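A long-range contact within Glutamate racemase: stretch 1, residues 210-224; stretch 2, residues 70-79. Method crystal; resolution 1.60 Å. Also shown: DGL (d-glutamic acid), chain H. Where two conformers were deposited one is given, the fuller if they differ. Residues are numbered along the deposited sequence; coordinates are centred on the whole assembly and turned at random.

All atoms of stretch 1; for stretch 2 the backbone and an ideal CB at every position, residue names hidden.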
ATOM      1  N   SER B 210     -10.037   2.929   4.386  1.00  8.01           N
ATOM      2  CA  SER B 210     -10.998   2.887   3.286  1.00  7.88           C
ATOM      3  C   SER B 210     -10.652   1.741   2.365  1.00  7.65           C
ATOM      4  O   SER B 210      -9.508   1.666   1.911  1.00  8.71           O
ATOM      5  CB  SER B 210     -10.901   4.171   2.453  1.00 10.17           C
ATOM      6  OG  SER B 210     -11.519   3.972   1.171  1.00 11.34           O
ATOM      7  N   SER B 211     -11.622   0.890   2.044  1.00  6.25           N
ATOM      8  CA  SER B 211     -11.344  -0.225   1.125  1.00  7.49           C
ATOM      9  C   SER B 211     -10.929   0.356  -0.228  1.00  9.20           C
ATOM     10  O   SER B 211     -10.052  -0.176  -0.896  1.00  8.70           O
ATOM     11  CB  SER B 211     -12.577  -1.110   0.882  1.00  8.54           C
ATOM     12  OG  SER B 211     -12.961  -1.790   2.064  1.00  9.17           O
ATOM     13  N   ALA B 212     -11.567   1.450  -0.635  1.00  7.96           N
ATOM     14  CA  ALA B 212     -11.272   2.038  -1.951  1.00  9.06           C
ATOM     15  C   ALA B 212      -9.851   2.554  -2.106  1.00  8.01           C
ATOM     16  O   ALA B 212      -9.176   2.255  -3.089  1.00  8.74           O
ATOM     17  CB  ALA B 212     -12.268   3.163  -2.239  1.00  8.76           C
ATOM     18  N   GLU B 213      -9.392   3.342  -1.141  0.50  8.96           N
ATOM     19  CA  GLU B 213      -8.038   3.877  -1.205  0.50  9.22           C
ATOM     20  C   GLU B 213      -6.984   2.780  -1.220  0.50  8.51           C
ATOM     21  O   GLU B 213      -6.022   2.832  -1.990  0.50  8.86           O
ATOM     22  CB  GLU B 213      -7.772   4.803  -0.007  0.50 11.56           C
ATOM     23  CG  GLU B 213      -8.632   6.036  -0.012  0.50 13.95           C
ATOM     24  CD  GLU B 213      -8.028   7.165   0.789  0.50 17.34           C
ATOM     25  OE1 GLU B 213      -6.792   7.344   0.727  0.50 19.60           O
ATOM     26  OE2 GLU B 213      -8.791   7.888   1.457  0.50 19.48           O
ATOM     27  N   GLU B 214      -7.172   1.761  -0.395  1.00  8.14           N
ATOM     28  CA  GLU B 214      -6.177   0.709  -0.338  1.00  7.81           C
ATOM     29  C   GLU B 214      -6.210  -0.228  -1.529  1.00  6.10           C
ATOM     30  O   GLU B 214      -5.184  -0.788  -1.917  1.00  7.81           O
ATOM     31  CB  GLU B 214      -6.352  -0.082   0.963  1.00  8.14           C
ATOM     32  CG  GLU B 214      -6.447   0.835   2.175  1.00  9.79           C
ATOM     33  CD  GLU B 214      -5.261   1.766   2.340  1.00 14.70           C
ATOM     34  OE1 GLU B 214      -4.191   1.461   1.790  1.00 15.88           O
ATOM     35  OE2 GLU B 214      -5.391   2.799   3.042  1.00 17.57           O
ATOM     36  N   THR B 215      -7.384  -0.394  -2.135  1.00  5.97           N
ATOM     37  CA  THR B 215      -7.473  -1.305  -3.272  1.00  6.20           C
ATOM     38  C   THR B 215      -6.822  -0.685  -4.488  1.00  7.49           C
ATOM     39  O   THR B 215      -6.194  -1.396  -5.285  1.00  7.03           O
ATOM     40  CB  THR B 215      -8.926  -1.680  -3.575  1.00  7.47           C
ATOM     41  OG1 THR B 215      -9.452  -2.367  -2.432  1.00  8.16           O
ATOM     42  CG2 THR B 215      -9.020  -2.657  -4.772  1.00  9.11           C
ATOM     43  N   ALA B 216      -6.934   0.625  -4.628  1.00  6.57           N
ATOM     44  CA  ALA B 216      -6.291   1.242  -5.774  1.00  6.95           C
ATOM     45  C   ALA B 216      -4.765   1.139  -5.686  1.00  8.00           C
ATOM     46  O   ALA B 216      -4.091   0.862  -6.687  1.00  7.60           O
ATOM     47  CB  ALA B 216      -6.735   2.738  -5.919  1.00  6.94           C
ATOM     48  N   ILE B 217      -4.196   1.316  -4.492  1.00  7.39           N
ATOM     49  CA  ILE B 217      -2.754   1.213  -4.406  1.00  8.62           C
ATOM     50  C   ILE B 217      -2.327  -0.257  -4.569  1.00  7.45           C
ATOM     51  O   ILE B 217      -1.282  -0.533  -5.135  1.00  8.06           O
ATOM     52  CB  ILE B 217      -2.197   1.886  -3.117  1.00  7.94           C
ATOM     53  CG1 ILE B 217      -0.674   1.950  -3.211  1.00  8.41           C
ATOM     54  CG2 ILE B 217      -2.695   1.181  -1.853  1.00  9.26           C
ATOM     55  CD1 ILE B 217      -0.061   2.925  -2.222  1.00 10.13           C
ATOM     56  N   GLU B 218      -3.158  -1.208  -4.125  1.00  8.44           N
ATOM     57  CA  GLU B 218      -2.832  -2.617  -4.308  1.00  8.67           C
ATOM     58  C   GLU B 218      -2.813  -2.946  -5.806  1.00  8.81           C
ATOM     59  O   GLU B 218      -1.915  -3.617  -6.302  1.00  8.05           O
ATOM     60  CB  GLU B 218      -3.860  -3.507  -3.590  1.00  9.39           C
ATOM     61  CG  GLU B 218      -3.531  -4.995  -3.694  1.00 11.63           C
ATOM     62  CD  GLU B 218      -3.281  -5.703  -2.351  1.00 14.44           C
ATOM     63  OE1 GLU B 218      -2.959  -5.072  -1.313  1.00 13.12           O
ATOM     64  OE2 GLU B 218      -3.395  -6.947  -2.364  1.00 13.49           O
ATOM     65  N   LEU B 219      -3.818  -2.465  -6.533  1.00  7.84           N
ATOM     66  CA  LEU B 219      -3.861  -2.671  -7.984  1.00  7.31           C
ATOM     67  C   LEU B 219      -2.613  -2.042  -8.638  1.00  6.53           C
ATOM     68  O   LEU B 219      -1.965  -2.665  -9.493  1.00  7.35           O
ATOM     69  CB  LEU B 219      -5.131  -2.017  -8.562  1.00  6.90           C
ATOM     70  CG  LEU B 219      -5.261  -2.053 -10.088  1.00  7.31           C
ATOM     71  CD1 LEU B 219      -5.344  -3.502 -10.584  1.00  8.21           C
ATOM     72  CD2 LEU B 219      -6.488  -1.259 -10.496  1.00  7.95           C
ATOM     73  N   SER B 220      -2.281  -0.811  -8.236  1.00  5.52           N
ATOM     74  CA  SER B 220      -1.106  -0.128  -8.780  1.00  5.85           C
ATOM     75  C   SER B 220       0.168  -0.993  -8.593  1.00  7.67           C
ATOM     76  O   SER B 220       0.958  -1.193  -9.525  1.00  7.56           O
ATOM     77  CB  SER B 220      -0.957   1.263  -8.106  1.00  6.55           C
ATOM     78  OG  SER B 220       0.211   1.933  -8.582  1.00  6.42           O
ATOM     79  N   THR B 221       0.336  -1.530  -7.390  1.00  6.78           N
ATOM     80  CA  THR B 221       1.476  -2.343  -7.055  1.00  7.70           C
ATOM     81  C   THR B 221       1.568  -3.569  -7.970  1.00  7.16           C
ATOM     82  O   THR B 221       2.635  -3.889  -8.508  1.00  7.33           O
ATOM     83  CB  THR B 221       1.363  -2.827  -5.582  1.00  7.83           C
ATOM     84  OG1 THR B 221       1.299  -1.701  -4.700  1.00  8.16           O
ATOM     85  CG2 THR B 221       2.565  -3.706  -5.229  1.00  7.68           C
ATOM     86  N   ILE B 222       0.438  -4.242  -8.159  1.00  7.91           N
ATOM     87  CA  ILE B 222       0.413  -5.442  -8.963  1.00  8.83           C
ATOM     88  C   ILE B 222       0.599  -5.151 -10.443  1.00  8.44           C
ATOM     89  O   ILE B 222       1.338  -5.858 -11.127  1.00 11.13           O
ATOM     90  CB  ILE B 222      -0.889  -6.232  -8.710  1.00  8.62           C
ATOM     91  CG1 ILE B 222      -0.857  -6.814  -7.290  1.00 10.36           C
ATOM     92  CG2 ILE B 222      -0.992  -7.433  -9.678  1.00 11.10           C
ATOM     93  CD1 ILE B 222      -2.243  -7.294  -6.819  1.00 14.73           C
ATOM     94  N   LEU B 223      -0.049  -4.113 -10.959  1.00  8.79           N
ATOM     95  CA  LEU B 223       0.132  -3.812 -12.384  1.00  9.36           C
ATOM     96  C   LEU B 223       1.598  -3.474 -12.651  1.00 10.00           C
ATOM     97  O   LEU B 223       2.150  -3.901 -13.659  1.00 11.40           O
ATOM     98  CB  LEU B 223      -0.733  -2.625 -12.818  1.00 10.89           C
ATOM     99  CG  LEU B 223      -2.260  -2.791 -12.752  1.00 10.33           C
ATOM    100  CD1 LEU B 223      -2.942  -1.442 -13.126  1.00 10.68           C
ATOM    101  CD2 LEU B 223      -2.691  -3.927 -13.678  1.00 15.27           C
ATOM    102  N   GLN B 224       2.238  -2.721 -11.760  1.00  8.85           N
ATOM    103  CA  GLN B 224       3.631  -2.383 -12.027  1.00 10.53           C
ATOM    104  C   GLN B 224       4.546  -3.596 -11.872  1.00 11.82           C
ATOM    105  O   GLN B 224       5.480  -3.777 -12.662  1.00 13.30           O
ATOM    106  CB  GLN B 224       4.081  -1.225 -11.145  1.00 12.49           C
ATOM    107  CG  GLN B 224       5.492  -0.720 -11.503  1.00 14.29           C
ATOM    108  CD  GLN B 224       5.674   0.723 -11.112  1.00 14.12           C
ATOM    109  OE1 GLN B 224       5.129   1.176 -10.110  1.00 15.97           O
ATOM    110  NE2 GLN B 224       6.468   1.458 -11.893  1.00 13.57           N
ATOM    111  N   UNK B  70      -9.768  -7.057 -21.069  1.00 13.01           N
ATOM    112  CA  UNK B  70      -9.358  -6.859 -19.675  1.00 12.47           C
ATOM    113  C   UNK B  70      -7.906  -7.172 -19.374  1.00 12.31           C
ATOM    114  O   UNK B  70      -7.395  -8.231 -19.764  1.00 14.14           O
ATOM    115  CB  UNK B  70     -10.236  -7.721 -18.766  1.00 12.47           C
ATOM    116  N   UNK B  71      -7.241  -6.275 -18.657  1.00 11.32           N
ATOM    117  CA  UNK B  71      -5.870  -6.545 -18.244  1.00 11.83           C
ATOM    118  C   UNK B  71      -5.910  -7.002 -16.785  1.00 10.65           C
ATOM    119  O   UNK B  71      -4.995  -7.661 -16.305  1.00 11.60           O
ATOM    120  CB  UNK B  71      -4.978  -5.315 -18.421  1.00 11.83           C
ATOM    121  N   UNK B  72      -6.999  -6.664 -16.091  1.00 11.15           N
ATOM    122  CA  UNK B  72      -7.170  -7.029 -14.683  1.00 10.34           C
ATOM    123  C   UNK B  72      -8.632  -6.830 -14.302  1.00  9.00           C
ATOM    124  O   UNK B  72      -9.348  -6.094 -14.969  1.00  9.04           O
ATOM    125  CB  UNK B  72      -6.254  -6.202 -13.779  1.00 10.34           C
ATOM    126  N   UNK B  73      -9.062  -7.483 -13.219  1.00  8.02           N
ATOM    127  CA  UNK B  73     -10.427  -7.384 -12.731  1.00  8.96           C
ATOM    128  C   UNK B  73     -10.392  -6.949 -11.266  1.00  8.39           C
ATOM    129  O   UNK B  73      -9.644  -7.511 -10.466  1.00  8.97           O
ATOM    130  CB  UNK B  73     -11.168  -8.713 -12.895  1.00  8.96           C
ATOM    131  N   UNK B  74     -11.196  -5.943 -10.932  1.00  8.64           N
ATOM    132  CA  UNK B  74     -11.316  -5.495  -9.533  1.00  6.28           C
ATOM    133  C   UNK B  74     -12.744  -5.813  -9.069  1.00  6.91           C
ATOM    134  O   UNK B  74     -13.736  -5.423  -9.715  1.00  7.60           O
ATOM    135  CB  UNK B  74     -11.006  -4.003  -9.391  1.00  6.28           C
ATOM    136  N   UNK B  75     -12.835  -6.550  -7.962  1.00  6.79           N
ATOM    137  CA  UNK B  75     -14.130  -6.878  -7.355  1.00  6.65           C
ATOM    138  C   UNK B  75     -14.244  -5.771  -6.321  1.00  7.15           C
ATOM    139  O   UNK B  75     -13.675  -5.821  -5.242  1.00  8.02           O
ATOM    140  CB  UNK B  75     -14.208  -8.286  -6.761  1.00  6.65           C
ATOM    141  N   UNK B  76     -14.965  -4.735  -6.705  1.00  6.90           N
ATOM    142  CA  UNK B  76     -15.112  -3.564  -5.859  1.00  6.62           C
ATOM    143  C   UNK B  76     -16.044  -3.752  -4.664  1.00  7.62           C
ATOM    144  O   UNK B  76     -15.968  -3.001  -3.670  1.00  9.26           O
ATOM    145  CB  UNK B  76     -15.619  -2.397  -6.708  1.00  6.62           C
ATOM    146  N   UNK B  77     -16.931  -4.727  -4.777  1.00  8.00           N
ATOM    147  CA  UNK B  77     -17.928  -5.020  -3.743  1.00  7.13           C
ATOM    148  C   UNK B  77     -17.344  -5.956  -2.685  1.00  6.34           C
ATOM    149  O   UNK B  77     -16.888  -7.037  -3.025  1.00  8.05           O
ATOM    150  CB  UNK B  77     -19.181  -5.641  -4.365  1.00  7.13           C
ATOM    151  N   UNK B  78     -17.363  -5.531  -1.415  1.00  6.77           N
ATOM    152  CA  UNK B  78     -16.819  -6.372  -0.352  1.00  6.75           C
ATOM    153  C   UNK B  78     -17.634  -7.654  -0.200  1.00  7.73           C
ATOM    154  O   UNK B  78     -17.062  -8.709   0.081  1.00  7.23           O
ATOM    155  CB  UNK B  78     -16.789  -5.606   0.972  1.00  6.75           C
ATOM    156  N   UNK B  79     -18.961  -7.567  -0.371  1.00  7.44           N
ATOM    157  CA  UNK B  79     -19.837  -8.745  -0.259  1.00  7.78           C
ATOM    158  C   UNK B  79     -19.527  -9.754  -1.367  1.00  7.89           C
ATOM    159  O   UNK B  79     -19.417 -10.968  -1.128  1.00  8.72           O
ATOM    160  CB  UNK B  79     -21.308  -8.329  -0.323  1.00  7.78           C
TER
HETATM  161  N   DGL H 278     -21.360  -3.087  -2.420  1.00  7.89           N
HETATM  162  CA  DGL H 278     -21.775  -3.811  -1.176  1.00  9.36           C
HETATM  163  C   DGL H 278     -20.583  -4.110  -0.337  1.00  8.43           C
HETATM  164  O   DGL H 278     -20.611  -4.945   0.560  1.00  9.04           O
HETATM  165  CB  DGL H 278     -22.779  -2.952  -0.375  1.00  9.81           C
HETATM  166  CG  DGL H 278     -24.158  -3.078  -1.067  1.00 11.02           C
HETATM  167  CD  DGL H 278     -24.741  -4.430  -1.113  1.00 11.78           C
HETATM  168  OE1 DGL H 278     -25.188  -5.017  -0.126  1.00  9.88           O
HETATM  169  OE2 DGL H 278     -24.750  -5.008  -2.292  1.00 11.62           O
HETATM  170  OXT DGL H 278     -19.490  -3.450  -0.602  1.00  8.28           O

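Helix 211-224 packs along strand 72-75 in a nearly antiparallel sense, with an angle of 164° between their directions and a closest axial approach of 10.7 Å. The helix turns Ser211, Thr215, Leu219 and Leu223 toward the strand, so the surface offered to stretch 2 is apolar along most of its length and hydroxylic at its N-terminal end.

Position 70 has an extended backbone (phi/psi -81/133), and its ideal CB has no atom of stretch 1 within 5.5 Å. Stretch 1 leaves the choice open; the residue is Leu70, which makes no contact with the helix.

At position 71 the chain turns a corner (phi/psi -100/-21). The CA-to-CB bond points toward the helix, but the ideal CB is still 5.4 Å from Leu223 CD2. A long side chain would suit, whether wholly apolar or with an aliphatic stem and a polar end. It is Lys71, whose CD packs 3.9 Å from Leu223 CD2, while its NZ is hydrogen-bonded elsewhere in the structure.

Position 72 is the tightest place. Its extended backbone (-165/160) directs the ideal CB toward the helix, 4.2 Å from Leu223 CD2 and 4.3 Å from Leu219 CD1. With two leucine methyls already at contact distance from CB, a small apolar residue fits best. Ala72 is found here, and its CB lies 4.2 Å from Leu223 CD2 and 4.3 Å from Leu219 CD1, touching both leucines without any further atoms.

Position 73 points away from the helix, as strand alternation requires, so stretch 1 places little restriction on it. Leu73 occupies it.

Position 74 faces the helix again, but with more room: the ideal CB is 5.2 Å from Thr215 CG2 and 5.4 Å from Leu219 CD2. A medium-sized apolar side chain would fill the gap, and valine, isoleucine or leucine are all plausible; beta-branching also suits the strand backbone (-114/125). In Val74, chi1 is t, and the two methyls diverge: CG1 lies 4.0 Å from Thr215 CG2, and CG2 lies 4.0 Å from Leu219 CD2. Thr215 can present its methyl here while its OG1 donates to Ser211 O at 2.7 Å.

Positions 75 and 76 point sideways, with nothing of stretch 1 near CB, and many residues would serve. They are Val75, at the end of the strand, and Ala76, in the following loop. Position 77 immediately precedes a helix, where serine, threonine, aspartate, asparagine or cysteine could cap; Cys77 does so, and its SG also lies 3.3 Å from DGL N.

Position 78 begins that helix (-65/-37). Its CB points sideways, yet Ser211 OG and the ligand carboxylate flank it, favouring a polar side chain of moderate length. Asn78 brings OD1 to 3.2 Å from Ser211 OG, while Asn78 ND2 donates to DGL OXT at 3.2 Å.

Position 79 is beyond reach of stretch 1 but close to DGL, inviting a hydroxyl. Thr79 OG1 donates to DGL O at 2.6 Å.

Stretch 2, residues 70-79: LKALVVACNT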
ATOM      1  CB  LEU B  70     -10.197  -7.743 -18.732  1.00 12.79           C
ATOM      2  CG  LEU B  70     -11.716  -7.685 -18.890  1.00 14.14           C
ATOM      3  CD1 LEU B  70     -12.400  -8.635 -17.891  1.00 16.42           C
ATOM      4  CD2 LEU B  70     -12.174  -6.255 -18.681  1.00 13.80           C
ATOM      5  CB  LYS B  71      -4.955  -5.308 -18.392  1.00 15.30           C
ATOM      6  CG  LYS B  71      -5.175  -4.175 -17.399  1.00 17.06           C
ATOM      7  CD  LYS B  71      -3.957  -3.190 -17.307  1.00 17.15           C
ATOM      8  CE  LYS B  71      -3.740  -2.371 -18.566  1.00 21.40           C
ATOM      9  NZ  LYS B  71      -2.744  -1.274 -18.358  1.00 15.20           N
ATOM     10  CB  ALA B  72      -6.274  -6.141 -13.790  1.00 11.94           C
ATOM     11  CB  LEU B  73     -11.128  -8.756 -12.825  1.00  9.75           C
ATOM     12  CG  LEU B  73     -12.519  -8.795 -12.160  1.00 12.80           C
ATOM     13  CD1 LEU B  73     -13.482  -7.819 -12.868  1.00 13.03           C
ATOM     14  CD2 LEU B  73     -13.037 -10.223 -12.222  1.00 14.80           C
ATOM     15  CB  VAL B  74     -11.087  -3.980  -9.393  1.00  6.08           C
ATOM     16  CG1 VAL B  74     -11.377  -3.528  -7.938  1.00  7.22           C
ATOM     17  CG2 VAL B  74      -9.633  -3.647  -9.759  1.00  8.73           C
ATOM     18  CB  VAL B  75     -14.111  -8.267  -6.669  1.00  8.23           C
ATOM     19  CG1 VAL B  75     -15.497  -8.560  -6.036  1.00  8.25           C
ATOM     20  CG2 VAL B  75     -13.816  -9.312  -7.700  1.00  9.65           C
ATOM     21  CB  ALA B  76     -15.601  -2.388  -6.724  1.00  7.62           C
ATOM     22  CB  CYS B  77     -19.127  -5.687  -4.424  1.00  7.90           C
ATOM     23  SG  CYS B  77     -20.454  -6.172  -3.321  1.00  8.88           S
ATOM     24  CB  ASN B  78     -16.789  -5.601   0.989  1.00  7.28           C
ATOM     25  CG  ASN B  78     -15.888  -4.368   0.929  1.00  5.82           C
ATOM     26  OD1 ASN B  78     -14.752  -4.336   1.502  1.00  9.07           O
ATOM     27  ND2 ASN B  78     -16.365  -3.345   0.280  1.00  5.08           N
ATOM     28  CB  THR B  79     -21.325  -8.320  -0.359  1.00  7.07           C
ATOM     29  OG1 THR B  79     -21.603  -7.369   0.681  1.00  7.53           O
ATOM     30  CG2 THR B  79     -22.249  -9.529  -0.210  1.00  7.10           C
TER
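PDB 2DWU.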